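Local coordinates for nitrophorin Cim l NP (Cimex lectularius, PDB 2IMQ), which carries nitric oxide on its heme and delivers it to the victim during feeding, which causes vasodilation, at residues D211-K225 with A237-S249. Numbering follows the deposited sequence.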
loop_
_atom_site.group_PDB
_atom_site.type_symbol
_atom_site.label_atom_id
_atom_site.label_comp_id
_atom_site.label_asym_id
_atom_site.label_seq_id
_atom_site.Cartn_x
_atom_site.Cartn_y
_atom_site.Cartn_z
ATOM N N ASP A 211 5.151 -9.540 -11.812
ATOM C CA ASP A 211 5.825 -10.815 -11.987
ATOM C C ASP A 211 6.519 -11.204 -10.711
ATOM O O ASP A 211 7.396 -10.477 -10.294
ATOM C CB ASP A 211 6.866 -10.776 -13.139
ATOM C CG ASP A 211 7.261 -12.134 -13.596
ATOM O OD1 ASP A 211 7.587 -12.303 -14.779
ATOM O OD2 ASP A 211 7.242 -13.137 -12.844
ATOM N N GLY A 212 6.163 -12.347 -10.072
ATOM C CA GLY A 212 6.911 -12.805 -8.906
ATOM C C GLY A 212 6.582 -12.155 -7.579
ATOM O O GLY A 212 7.217 -12.466 -6.579
ATOM N N TRP A 213 5.623 -11.242 -7.588
ATOM C CA TRP A 213 5.179 -10.573 -6.385
ATOM C C TRP A 213 4.114 -11.415 -5.735
ATOM O O TRP A 213 3.286 -12.045 -6.413
ATOM C CB TRP A 213 4.665 -9.206 -6.705
ATOM C CG TRP A 213 5.682 -8.178 -7.129
ATOM C CD1 TRP A 213 6.209 -8.013 -8.373
ATOM C CD2 TRP A 213 6.264 -7.179 -6.303
ATOM N NE1 TRP A 213 7.122 -6.994 -8.365
ATOM C CE2 TRP A 213 7.157 -6.451 -7.096
ATOM C CE3 TRP A 213 6.095 -6.813 -4.964
ATOM C CZ2 TRP A 213 7.852 -5.359 -6.618
ATOM C CZ3 TRP A 213 6.813 -5.777 -4.457
ATOM C CH2 TRP A 213 7.673 -5.017 -5.275
ATOM N N THR A 214 4.117 -11.434 -4.417
ATOM C CA THR A 214 3.184 -12.279 -3.699
ATOM C C THR A 214 2.284 -11.415 -2.894
ATOM O O THR A 214 2.731 -10.487 -2.263
ATOM C CB THR A 214 3.971 -13.221 -2.795
ATOM O OG1 THR A 214 4.928 -13.970 -3.582
ATOM C CG2 THR A 214 3.084 -14.207 -2.090
ATOM N N GLU A 215 1.019 -11.798 -2.815
ATOM C CA GLU A 215 0.108 -11.182 -1.881
ATOM C C GLU A 215 -0.116 -12.155 -0.703
ATOM O O GLU A 215 -0.268 -13.349 -0.898
ATOM C CB GLU A 215 -1.239 -10.924 -2.554
ATOM C CG GLU A 215 -2.173 -10.112 -1.695
ATOM C CD GLU A 215 -3.466 -9.720 -2.358
ATOM O OE1 GLU A 215 -3.838 -10.335 -3.403
ATOM O OE2 GLU A 215 -4.117 -8.746 -1.863
ATOM N N PRO A 216 -0.099 -11.665 0.521
ATOM C CA PRO A 216 -0.474 -12.556 1.625
ATOM C C PRO A 216 -1.880 -13.105 1.410
ATOM O O PRO A 216 -2.689 -12.521 0.671
ATOM C CB PRO A 216 -0.473 -11.630 2.824
ATOM C CG PRO A 216 0.432 -10.545 2.467
ATOM C CD PRO A 216 0.102 -10.275 0.961
ATOM N N GLN A 217 -2.177 -14.253 2.035
ATOM C CA GLN A 217 -3.546 -14.780 1.946
ATOM C C GLN A 217 -4.589 -13.779 2.445
ATOM O O GLN A 217 -4.469 -13.183 3.489
ATOM C CB GLN A 217 -3.712 -16.065 2.769
ATOM C CG GLN A 217 -5.134 -16.591 2.751
ATOM C CD GLN A 217 -5.428 -17.828 3.563
ATOM O OE1 GLN A 217 -6.494 -18.450 3.333
ATOM N NE2 GLN A 217 -4.541 -18.189 4.512
ATOM N N VAL A 218 -5.612 -13.618 1.627
ATOM C CA VAL A 218 -6.715 -12.733 1.931
ATOM C C VAL A 218 -7.822 -13.540 2.594
ATOM O O VAL A 218 -8.321 -14.475 2.030
ATOM C CB VAL A 218 -7.277 -12.097 0.641
ATOM C CG1 VAL A 218 -8.498 -11.299 0.917
ATOM C CG2 VAL A 218 -6.193 -11.210 -0.011
ATOM N N THR A 219 -8.216 -13.117 3.781
ATOM C CA THR A 219 -9.329 -13.725 4.512
ATOM C C THR A 219 -10.454 -12.768 4.803
ATOM O O THR A 219 -11.428 -13.179 5.424
ATOM C CB THR A 219 -8.830 -14.335 5.842
ATOM O OG1 THR A 219 -8.360 -13.294 6.691
ATOM C CG2 THR A 219 -7.698 -15.212 5.600
ATOM N N PHE A 220 -10.312 -11.506 4.430
ATOM C CA PHE A 220 -11.259 -10.480 4.683
ATOM C C PHE A 220 -12.088 -10.237 3.434
ATOM O O PHE A 220 -11.679 -10.453 2.293
ATOM C CB PHE A 220 -10.568 -9.201 5.158
ATOM C CG PHE A 220 -9.404 -8.724 4.297
ATOM C CD1 PHE A 220 -9.579 -7.757 3.335
ATOM C CD2 PHE A 220 -8.135 -9.209 4.515
ATOM C CE1 PHE A 220 -8.503 -7.311 2.583
ATOM C CE2 PHE A 220 -7.082 -8.784 3.772
ATOM C CZ PHE A 220 -7.281 -7.805 2.808
ATOM N N LYS A 221 -13.272 -9.693 3.680
ATOM C CA LYS A 221 -14.210 -9.373 2.654
ATOM C C LYS A 221 -13.720 -8.181 1.833
ATOM O O LYS A 221 -12.838 -7.450 2.269
ATOM C CB LYS A 221 -15.591 -9.084 3.209
ATOM C CG LYS A 221 -16.138 -10.322 3.850
ATOM C CD LYS A 221 -17.415 -10.039 4.555
ATOM C CE LYS A 221 -17.902 -11.295 5.266
ATOM N NZ LYS A 221 -17.951 -12.517 4.447
ATOM N N PRO A 222 -14.215 -8.056 0.609
ATOM C CA PRO A 222 -13.832 -6.934 -0.216
ATOM C C PRO A 222 -13.869 -5.632 0.540
ATOM O O PRO A 222 -14.780 -5.391 1.335
ATOM C CB PRO A 222 -14.857 -6.978 -1.330
ATOM C CG PRO A 222 -15.089 -8.468 -1.483
ATOM C CD PRO A 222 -15.131 -8.965 -0.085
ATOM N N THR A 223 -12.950 -4.738 0.206
ATOM C CA THR A 223 -12.795 -3.474 0.923
ATOM C C THR A 223 -13.470 -2.283 0.214
ATOM O O THR A 223 -13.379 -1.143 0.676
ATOM C CB THR A 223 -11.320 -3.169 1.099
ATOM O OG1 THR A 223 -10.671 -3.105 -0.192
ATOM C CG2 THR A 223 -10.647 -4.216 1.964
ATOM N N TYR A 224 -14.206 -2.550 -0.839
ATOM C CA TYR A 224 -14.848 -1.596 -1.666
ATOM C C TYR A 224 -16.028 -2.295 -2.348
ATOM O O TYR A 224 -15.969 -3.499 -2.561
ATOM C CB TYR A 224 -13.849 -1.076 -2.706
ATOM C CG TYR A 224 -14.310 -0.269 -3.827
ATOM C CD1 TYR A 224 -14.421 1.110 -3.737
ATOM C CD2 TYR A 224 -14.644 -0.877 -5.025
ATOM C CE1 TYR A 224 -14.810 1.874 -4.826
ATOM C CE2 TYR A 224 -14.962 -0.125 -6.137
ATOM C CZ TYR A 224 -15.089 1.252 -6.022
ATOM O OH TYR A 224 -15.488 2.043 -7.080
ATOM N N LYS A 225 -17.091 -1.613 -2.682
ATOM C CA LYS A 225 -17.383 -0.227 -2.385
ATOM C C LYS A 225 -18.450 -0.172 -1.324
ATOM O O LYS A 225 -19.504 -0.789 -1.498
ATOM C CB LYS A 225 -17.892 0.434 -3.664
ATOM C CG LYS A 225 -18.280 1.914 -3.578
ATOM C CD LYS A 225 -18.830 2.331 -4.919
ATOM C CE LYS A 225 -19.261 3.754 -4.998
ATOM N NZ LYS A 225 -19.882 4.067 -6.359
ATOM N N ALA A 237 -21.015 -0.943 -7.725
ATOM C CA ALA A 237 -19.780 -1.599 -8.161
ATOM C C ALA A 237 -19.741 -3.014 -7.612
ATOM O O ALA A 237 -20.163 -3.307 -6.501
ATOM C CB ALA A 237 -18.583 -0.807 -7.645
ATOM N N THR A 238 -19.157 -3.889 -8.392
ATOM C CA THR A 238 -18.871 -5.232 -7.876
ATOM C C THR A 238 -17.899 -5.128 -6.733
ATOM O O THR A 238 -16.814 -4.551 -6.859
ATOM C CB THR A 238 -18.276 -6.117 -8.974
ATOM O OG1 THR A 238 -19.280 -6.239 -9.999
ATOM C CG2 THR A 238 -17.932 -7.493 -8.468
ATOM N N PRO A 239 -18.231 -5.664 -5.570
ATOM C CA PRO A 239 -17.308 -5.678 -4.450
ATOM C C PRO A 239 -15.947 -6.208 -4.864
ATOM O O PRO A 239 -15.821 -7.250 -5.499
ATOM C CB PRO A 239 -18.000 -6.637 -3.437
ATOM C CG PRO A 239 -19.470 -6.452 -3.691
ATOM C CD PRO A 239 -19.527 -6.268 -5.218
ATOM N N SER A 240 -14.905 -5.481 -4.454
ATOM C CA SER A 240 -13.542 -5.759 -4.863
ATOM C C SER A 240 -12.553 -5.471 -3.757
ATOM O O SER A 240 -12.861 -4.716 -2.831
ATOM C CB SER A 240 -13.153 -4.897 -6.090
ATOM O OG SER A 240 -13.910 -5.213 -7.208
ATOM N N TRP A 241 -11.357 -6.036 -3.933
ATOM C CA TRP A 241 -10.202 -5.758 -3.101
ATOM C C TRP A 241 -9.381 -4.685 -3.787
ATOM O O TRP A 241 -8.697 -4.949 -4.785
ATOM C CB TRP A 241 -9.425 -7.019 -2.870
ATOM C CG TRP A 241 -10.144 -7.963 -1.941
ATOM C CD1 TRP A 241 -10.156 -7.937 -0.591
ATOM C CD2 TRP A 241 -10.912 -9.111 -2.329
ATOM N NE1 TRP A 241 -10.928 -8.970 -0.120
ATOM C CE2 TRP A 241 -11.375 -9.719 -1.168
ATOM C CE3 TRP A 241 -11.285 -9.657 -3.560
ATOM C CZ2 TRP A 241 -12.132 -10.863 -1.190
ATOM C CZ3 TRP A 241 -12.053 -10.804 -3.577
ATOM C CH2 TRP A 241 -12.471 -11.376 -2.383
ATOM N N THR A 242 -9.464 -3.492 -3.257
ATOM C CA THR A 242 -8.840 -2.330 -3.885
ATOM C C THR A 242 -7.427 -2.094 -3.367
ATOM O O THR A 242 -6.440 -2.354 -4.067
ATOM C CB THR A 242 -9.750 -1.152 -3.795
ATOM O OG1 THR A 242 -10.066 -0.919 -2.438
ATOM C CG2 THR A 242 -11.016 -1.432 -4.519
ATOM N N ASP A 243 -7.308 -1.754 -2.103
ATOM C CA ASP A 243 -5.969 -1.636 -1.459
ATOM C C ASP A 243 -5.350 -3.014 -1.279
ATOM O O ASP A 243 -6.000 -3.910 -0.735
ATOM C CB ASP A 243 -6.109 -0.943 -0.118
ATOM C CG ASP A 243 -6.326 0.548 -0.311
ATOM O OD1 ASP A 243 -5.292 1.248 -0.584
ATOM O OD2 ASP A 243 -7.451 1.115 -0.274
ATOM N N ARG A 244 -4.103 -3.181 -1.698
ATOM C CA ARG A 244 -3.404 -4.420 -1.656
ATOM C C ARG A 244 -2.015 -4.179 -1.142
ATOM O O ARG A 244 -1.458 -3.096 -1.260
ATOM C CB ARG A 244 -3.303 -5.085 -3.063
ATOM C CG ARG A 244 -4.589 -5.070 -3.862
ATOM C CD ARG A 244 -5.710 -5.950 -3.330
ATOM N NE ARG A 244 -5.561 -7.334 -3.697
ATOM C CZ ARG A 244 -6.090 -7.889 -4.772
ATOM N NH1 ARG A 244 -6.858 -7.184 -5.607
ATOM N NH2 ARG A 244 -5.823 -9.168 -5.034
ATOM N N ALA A 245 -1.433 -5.242 -0.600
ATOM C CA ALA A 245 0.006 -5.283 -0.267
ATOM C C ALA A 245 0.639 -6.467 -0.920
ATOM O O ALA A 245 0.188 -7.603 -0.734
ATOM C CB ALA A 245 0.199 -5.380 1.257
ATOM N N LEU A 246 1.676 -6.206 -1.691
ATOM C CA LEU A 246 2.441 -7.240 -2.366
ATOM C C LEU A 246 3.867 -7.153 -1.846
ATOM O O LEU A 246 4.379 -6.092 -1.489
ATOM C CB LEU A 246 2.486 -7.010 -3.875
ATOM C CG LEU A 246 1.173 -6.892 -4.559
ATOM C CD1 LEU A 246 1.409 -6.648 -6.049
ATOM C CD2 LEU A 246 0.269 -8.096 -4.298
ATOM N N TYR A 247 4.531 -8.302 -1.818
ATOM C CA TYR A 247 5.922 -8.368 -1.371
ATOM C C TYR A 247 6.754 -9.271 -2.230
ATOM O O TYR A 247 6.239 -10.172 -2.866
ATOM C CB TYR A 247 6.005 -8.865 0.077
ATOM C CG TYR A 247 5.556 -10.266 0.348
ATOM C CD1 TYR A 247 6.479 -11.342 0.389
ATOM C CD2 TYR A 247 4.249 -10.579 0.562
ATOM C CE1 TYR A 247 6.067 -12.659 0.653
ATOM C CE2 TYR A 247 3.852 -11.879 0.856
ATOM C CZ TYR A 247 4.737 -12.910 0.886
ATOM O OH TYR A 247 4.255 -14.194 1.176
ATOM N N LYS A 248 8.059 -9.010 -2.203
ATOM C CA LYS A 248 9.011 -9.807 -2.962
ATOM C C LYS A 248 10.372 -9.532 -2.379
ATOM O O LYS A 248 10.628 -8.467 -1.846
ATOM C CB LYS A 248 9.027 -9.341 -4.446
ATOM C CG LYS A 248 9.685 -10.213 -5.474
ATOM C CD LYS A 248 9.419 -9.629 -6.873
ATOM C CE LYS A 248 10.130 -10.481 -7.892
ATOM N NZ LYS A 248 9.897 -10.065 -9.238
ATOM N N SER A 249 11.289 -10.460 -2.642
ATOM C CA SER A 249 12.732 -10.259 -2.439
ATOM C C SER A 249 13.439 -10.467 -3.739
ATOM O O SER A 249 13.137 -11.385 -4.453
ATOM C CB SER A 249 13.302 -11.255 -1.448
ATOM O OG SER A 249 14.741 -11.119 -1.293
HETATM O O HOH W 1 7.087 -12.646 -3.860
HETATM O O HOH W 2 -8.502 -5.008 -0.404
HETATM O O HOH W 3 -9.476 -0.604 0.279
HETATM O O HOH W 4 -19.496 -2.843 -3.839
#
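The indole of Trp241 fits against the bend Val218-Pro222, where its one polar atom is used: NE1 donates to Phe220 O at 2.9 Å; the oxygen lies in the indole plane, whereas NE1 stands above the carbonyl plane. Pro222, whose rigid ring carries no polar group, suits one indole face, with CA 3.8 Å from the centroid of the five-membered ring; the indole edge meets the face of Phe220 in an offset edge-to-face pair, planes at 76°. Helix 192-196 adds Leu195 and Met196 to this apolar cluster.

Further along, Trp213 receives the extended aliphatic chain of Lys248 over a face. With CG anti to the backbone N (chi1 -166°), that lysine lays CD above the five-membered ring, while NZ reaches Asp211 O at 2.7 Å and also bonds Ser157. Tyr247 offers a broad ring face to Thr214 CB, a CH-pi contact; CG between backbone N and carbonyl carbon (chi1 65°) turns the ring back over Thr214.

Between these aromatic clusters, Arg244 grips Glu215 side-on, NE to OE2 (2.7 Å) and NH2 to OE1 (2.8 Å); Tyr260 also bonds OE2, and Asp199 pairs with NH1, so the buried guanidinium is probably well compensated. Through the single antiparallel bridge Thr214-Tyr247, the loop lines edge strand 243-248 in the beta-sandwich of the DNase I-like fold.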